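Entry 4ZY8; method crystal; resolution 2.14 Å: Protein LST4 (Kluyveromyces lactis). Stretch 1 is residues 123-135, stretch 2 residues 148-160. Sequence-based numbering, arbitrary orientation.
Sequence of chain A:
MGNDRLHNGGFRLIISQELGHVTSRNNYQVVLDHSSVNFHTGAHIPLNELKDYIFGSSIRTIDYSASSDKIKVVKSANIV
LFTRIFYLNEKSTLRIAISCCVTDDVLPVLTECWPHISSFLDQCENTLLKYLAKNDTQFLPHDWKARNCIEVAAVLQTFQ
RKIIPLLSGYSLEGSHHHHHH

Stretch 1, residues 123-135: QCENTLLKYLAKN
Stretch 2 148-160: NCIEVAAVLQTFQ

Antiparallel helix pairs can grade from an apolar end to a polar one, and Protein LST4 offers a compact example. Residues 123-134 are helical, with phi/psi near -63/-42, in a helix that begins earlier in the chain; Asn135 (-94/8) leaves it, its ND2 donating to Tyr131 O at 2.9 Å. The second helix covers 150-160, near -65/-40, and continues beyond; before it, Cys149 (-84/103) occupies the N-cap, and its SG accepts a weak capping bond from Val152 N at 3.6 Å. The axes run at 174°, 8.9 Å apart at closest approach. Register is set by Cys124 CA to Val155 CA, 5.4 Å, and Thr127 CA to Glu151 CA, 5.8 Å. The two stretches bury 513 Å², both sides summed.

Cys124 (chi1 m) points toward the partner, its SG lying 3.8 Å from Val155 CG1, 3.7 Å from Thr158 CG2 and 4.2 Å from Phe159 CE2; Val155 is t, Thr158 m, Phe159 m with chi2 -98°. Cys124, Leu128 and Val155 are buried, and the compact thiol fits among these apolar groups. One turn on, Thr127 (m) places CG2 3.3 Å from Glu151 O, while its OG1 donates to Gln123 O at 3.0 Å, satisfying the hydroxyl within its own helix. Leu128 (m, t) starts sideways, but its length brings CD2 to 3.9 Å from Val155 CG2 and 4.2 Å from Val152 CG2 (Val152 chi1 t).

At the other end, Tyr131 (chi1 t, chi2 90°) sets CD1 3.8 Å from Cys149 SG (chi1 t), the sulfur oblique to the ring. Glu151 OE1 lies at the ring edge, 3.7 Å from Tyr131 CD1. Glu151 (m, p, chi3 -14°) places OE2 3.0 Å from NZ of Lys134 (t, t, p, t), a hydrogen-bonded salt bridge. Lysine's long chain lets this exposed, poorly ordered residue reach the carboxylate.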

# COMPACT_ATOMS: atom_id res chain seq x y z
N GLN A 123 6.86 3.83 -8.54
CA GLN A 123 7.87 4.72 -7.95
C GLN A 123 7.93 4.47 -6.43
O GLN A 123 9.02 4.36 -5.86
CB GLN A 123 7.53 6.20 -8.20
CG GLN A 123 7.19 6.58 -9.64
CD GLN A 123 6.96 8.09 -9.80
OE1 GLN A 123 6.61 8.79 -8.84
NE2 GLN A 123 7.06 8.58 -11.02
N CYS A 124 6.77 4.34 -5.78
CA CYS A 124 6.74 4.05 -4.33
C CYS A 124 7.46 2.75 -3.98
O CYS A 124 8.24 2.69 -3.01
CB CYS A 124 5.30 3.98 -3.83
SG CYS A 124 4.42 5.58 -3.93
N GLU A 125 7.21 1.72 -4.78
CA GLU A 125 7.90 0.44 -4.64
C GLU A 125 9.42 0.61 -4.82
O GLU A 125 10.17 0.13 -3.99
CB GLU A 125 7.34 -0.60 -5.63
CG GLU A 125 8.10 -1.92 -5.66
CD GLU A 125 7.54 -2.91 -6.69
OE1 GLU A 125 6.32 -2.88 -6.95
OE2 GLU A 125 8.33 -3.70 -7.25
N ASN A 126 9.86 1.31 -5.87
CA ASN A 126 11.30 1.61 -6.04
C ASN A 126 11.92 2.31 -4.83
O ASN A 126 13.07 2.08 -4.48
CB ASN A 126 11.58 2.56 -7.23
CG ASN A 126 11.28 1.93 -8.58
OD1 ASN A 126 11.25 0.71 -8.71
ND2 ASN A 126 11.10 2.78 -9.60
N THR A 127 11.15 3.22 -4.23
CA THR A 127 11.67 4.04 -3.14
C THR A 127 11.95 3.21 -1.87
O THR A 127 13.02 3.32 -1.24
CB THR A 127 10.69 5.19 -2.83
OG1 THR A 127 10.60 6.05 -3.97
CG2 THR A 127 11.17 6.01 -1.62
N LEU A 128 10.99 2.37 -1.52
CA LEU A 128 11.12 1.51 -0.35
C LEU A 128 12.23 0.46 -0.58
O LEU A 128 12.98 0.13 0.35
CB LEU A 128 9.80 0.84 -0.04
CG LEU A 128 8.66 1.78 0.39
CD1 LEU A 128 7.38 1.01 0.70
CD2 LEU A 128 9.05 2.69 1.57
N LEU A 129 12.35 -0.05 -1.81
CA LEU A 129 13.42 -1.01 -2.11
C LEU A 129 14.80 -0.38 -1.99
O LEU A 129 15.73 -1.02 -1.52
CB LEU A 129 13.24 -1.60 -3.52
CG LEU A 129 12.05 -2.55 -3.65
CD1 LEU A 129 11.87 -3.04 -5.11
CD2 LEU A 129 12.23 -3.73 -2.68
N LYS A 130 14.93 0.88 -2.38
CA LYS A 130 16.20 1.58 -2.25
C LYS A 130 16.60 1.80 -0.79
O LYS A 130 17.80 1.83 -0.48
CB LYS A 130 16.15 2.92 -2.99
CG LYS A 130 16.29 2.75 -4.49
CD LYS A 130 17.74 2.44 -4.85
CE LYS A 130 17.92 2.27 -6.35
NZ LYS A 130 19.18 1.52 -6.65
N TYR A 131 15.63 1.99 0.09
CA TYR A 131 15.88 2.07 1.51
C TYR A 131 16.52 0.79 1.98
O TYR A 131 17.46 0.81 2.72
CB TYR A 131 14.61 2.35 2.32
CG TYR A 131 14.84 2.21 3.80
CD1 TYR A 131 15.24 3.27 4.56
CD2 TYR A 131 14.76 0.98 4.39
CE1 TYR A 131 15.49 3.12 5.90
CE2 TYR A 131 15.00 0.82 5.71
CZ TYR A 131 15.37 1.90 6.46
OH TYR A 131 15.60 1.74 7.76
N LEU A 132 15.95 -0.32 1.57
CA LEU A 132 16.45 -1.63 1.98
C LEU A 132 17.89 -1.84 1.50
O LEU A 132 18.71 -2.40 2.23
CB LEU A 132 15.53 -2.73 1.46
CG LEU A 132 14.15 -2.61 2.11
CD1 LEU A 132 13.20 -3.63 1.58
CD2 LEU A 132 14.29 -2.75 3.62
N ALA A 133 18.18 -1.40 0.28
CA ALA A 133 19.52 -1.43 -0.30
C ALA A 133 20.49 -0.50 0.44
O ALA A 133 21.66 -0.83 0.58
CB ALA A 133 19.46 -1.05 -1.79
N LYS A 134 20.01 0.62 0.92
CA LYS A 134 20.86 1.55 1.60
C LYS A 134 21.35 0.89 2.83
O LYS A 134 22.53 0.87 3.11
CB LYS A 134 20.09 2.81 2.00
CG LYS A 134 20.97 3.90 2.59
CD LYS A 134 20.21 5.18 2.91
CE LYS A 134 19.18 4.97 3.99
NZ LYS A 134 18.27 6.12 4.09
N ASN A 135 20.43 0.32 3.57
CA ASN A 135 20.72 -0.20 4.90
C ASN A 135 21.07 -1.68 4.95
O ASN A 135 21.17 -2.25 6.04
CB ASN A 135 19.52 0.07 5.80
CG ASN A 135 19.27 1.55 6.01
OD1 ASN A 135 19.81 2.15 6.94
ND2 ASN A 135 18.48 2.16 5.13
N ASN A 148 13.64 9.69 11.10
CA ASN A 148 13.59 10.59 9.95
C ASN A 148 13.77 9.92 8.59
O ASN A 148 14.68 10.27 7.85
CB ASN A 148 14.64 11.69 10.14
N CYS A 149 12.92 8.95 8.27
CA CYS A 149 13.11 8.16 7.07
C CYS A 149 12.55 8.84 5.85
O CYS A 149 11.38 8.83 5.65
CB CYS A 149 12.46 6.80 7.26
SG CYS A 149 12.64 5.65 5.90
N ILE A 150 13.39 9.42 5.03
CA ILE A 150 12.88 10.19 3.90
C ILE A 150 12.17 9.30 2.87
O ILE A 150 11.24 9.75 2.21
CB ILE A 150 13.99 11.02 3.21
CG1 ILE A 150 15.01 10.14 2.50
CG2 ILE A 150 14.66 11.94 4.24
CD1 ILE A 150 15.92 10.92 1.58
N GLU A 151 12.59 8.03 2.76
CA GLU A 151 11.99 7.13 1.77
C GLU A 151 10.52 6.86 2.10
O GLU A 151 9.67 6.87 1.21
CB GLU A 151 12.76 5.81 1.68
CG GLU A 151 14.15 5.94 1.03
CD GLU A 151 15.24 6.30 2.03
OE1 GLU A 151 14.91 6.71 3.16
OE2 GLU A 151 16.44 6.13 1.70
N VAL A 152 10.20 6.64 3.38
CA VAL A 152 8.81 6.46 3.78
C VAL A 152 8.00 7.76 3.62
O VAL A 152 6.84 7.74 3.18
CB VAL A 152 8.70 5.96 5.24
CG1 VAL A 152 7.24 5.95 5.69
CG2 VAL A 152 9.29 4.56 5.35
N ALA A 153 8.60 8.89 4.00
CA ALA A 153 7.92 10.17 3.83
C ALA A 153 7.65 10.45 2.34
O ALA A 153 6.61 11.01 2.00
CB ALA A 153 8.74 11.30 4.43
N ALA A 154 8.60 10.09 1.47
CA ALA A 154 8.42 10.31 0.03
C ALA A 154 7.19 9.54 -0.49
O ALA A 154 6.46 10.04 -1.35
CB ALA A 154 9.67 9.89 -0.74
N VAL A 155 6.98 8.32 0.01
CA VAL A 155 5.80 7.54 -0.38
C VAL A 155 4.49 8.21 0.07
O VAL A 155 3.51 8.29 -0.69
CB VAL A 155 5.86 6.11 0.16
CG1 VAL A 155 4.54 5.38 -0.14
CG2 VAL A 155 7.06 5.37 -0.51
N LEU A 156 4.47 8.68 1.31
CA LEU A 156 3.29 9.41 1.82
C LEU A 156 3.03 10.63 0.95
O LEU A 156 1.88 10.94 0.61
CB LEU A 156 3.51 9.83 3.29
CG LEU A 156 2.42 10.68 3.96
CD1 LEU A 156 1.04 10.03 3.85
CD2 LEU A 156 2.79 10.94 5.45
N GLN A 157 4.07 11.31 0.59
CA GLN A 157 3.94 12.49 -0.20
C GLN A 157 3.43 12.21 -1.61
O GLN A 157 2.65 12.93 -2.13
CB GLN A 157 5.21 13.27 -0.21
CG GLN A 157 5.04 14.64 -0.79
CD GLN A 157 6.33 15.41 -0.85
OE1 GLN A 157 7.06 15.48 0.12
NE2 GLN A 157 6.61 15.98 -1.98
N THR A 158 3.86 11.12 -2.19
CA THR A 158 3.32 10.71 -3.50
C THR A 158 1.82 10.44 -3.44
O THR A 158 1.10 10.76 -4.38
CB THR A 158 4.09 9.46 -4.04
OG1 THR A 158 5.38 9.90 -4.48
CG2 THR A 158 3.39 8.88 -5.26
N PHE A 159 1.33 9.87 -2.33
CA PHE A 159 -0.11 9.70 -2.16
C PHE A 159 -0.83 11.03 -1.97
O PHE A 159 -1.87 11.28 -2.56
CB PHE A 159 -0.39 8.75 -0.98
CG PHE A 159 -0.42 7.31 -1.39
CD1 PHE A 159 -1.63 6.66 -1.64
CD2 PHE A 159 0.77 6.61 -1.58
CE1 PHE A 159 -1.66 5.31 -2.04
CE2 PHE A 159 0.75 5.24 -1.98
CZ PHE A 159 -0.47 4.61 -2.19
N GLN A 160 -0.26 11.90 -1.14
CA GLN A 160 -0.87 13.19 -0.83
C GLN A 160 -0.93 14.10 -2.05
O GLN A 160 -1.94 14.76 -2.29
CB GLN A 160 -0.08 13.88 0.27
CG GLN A 160 -0.29 13.26 1.64
CD GLN A 160 0.77 13.72 2.63
OE1 GLN A 160 1.92 13.98 2.26
NE2 GLN A 160 0.38 13.84 3.90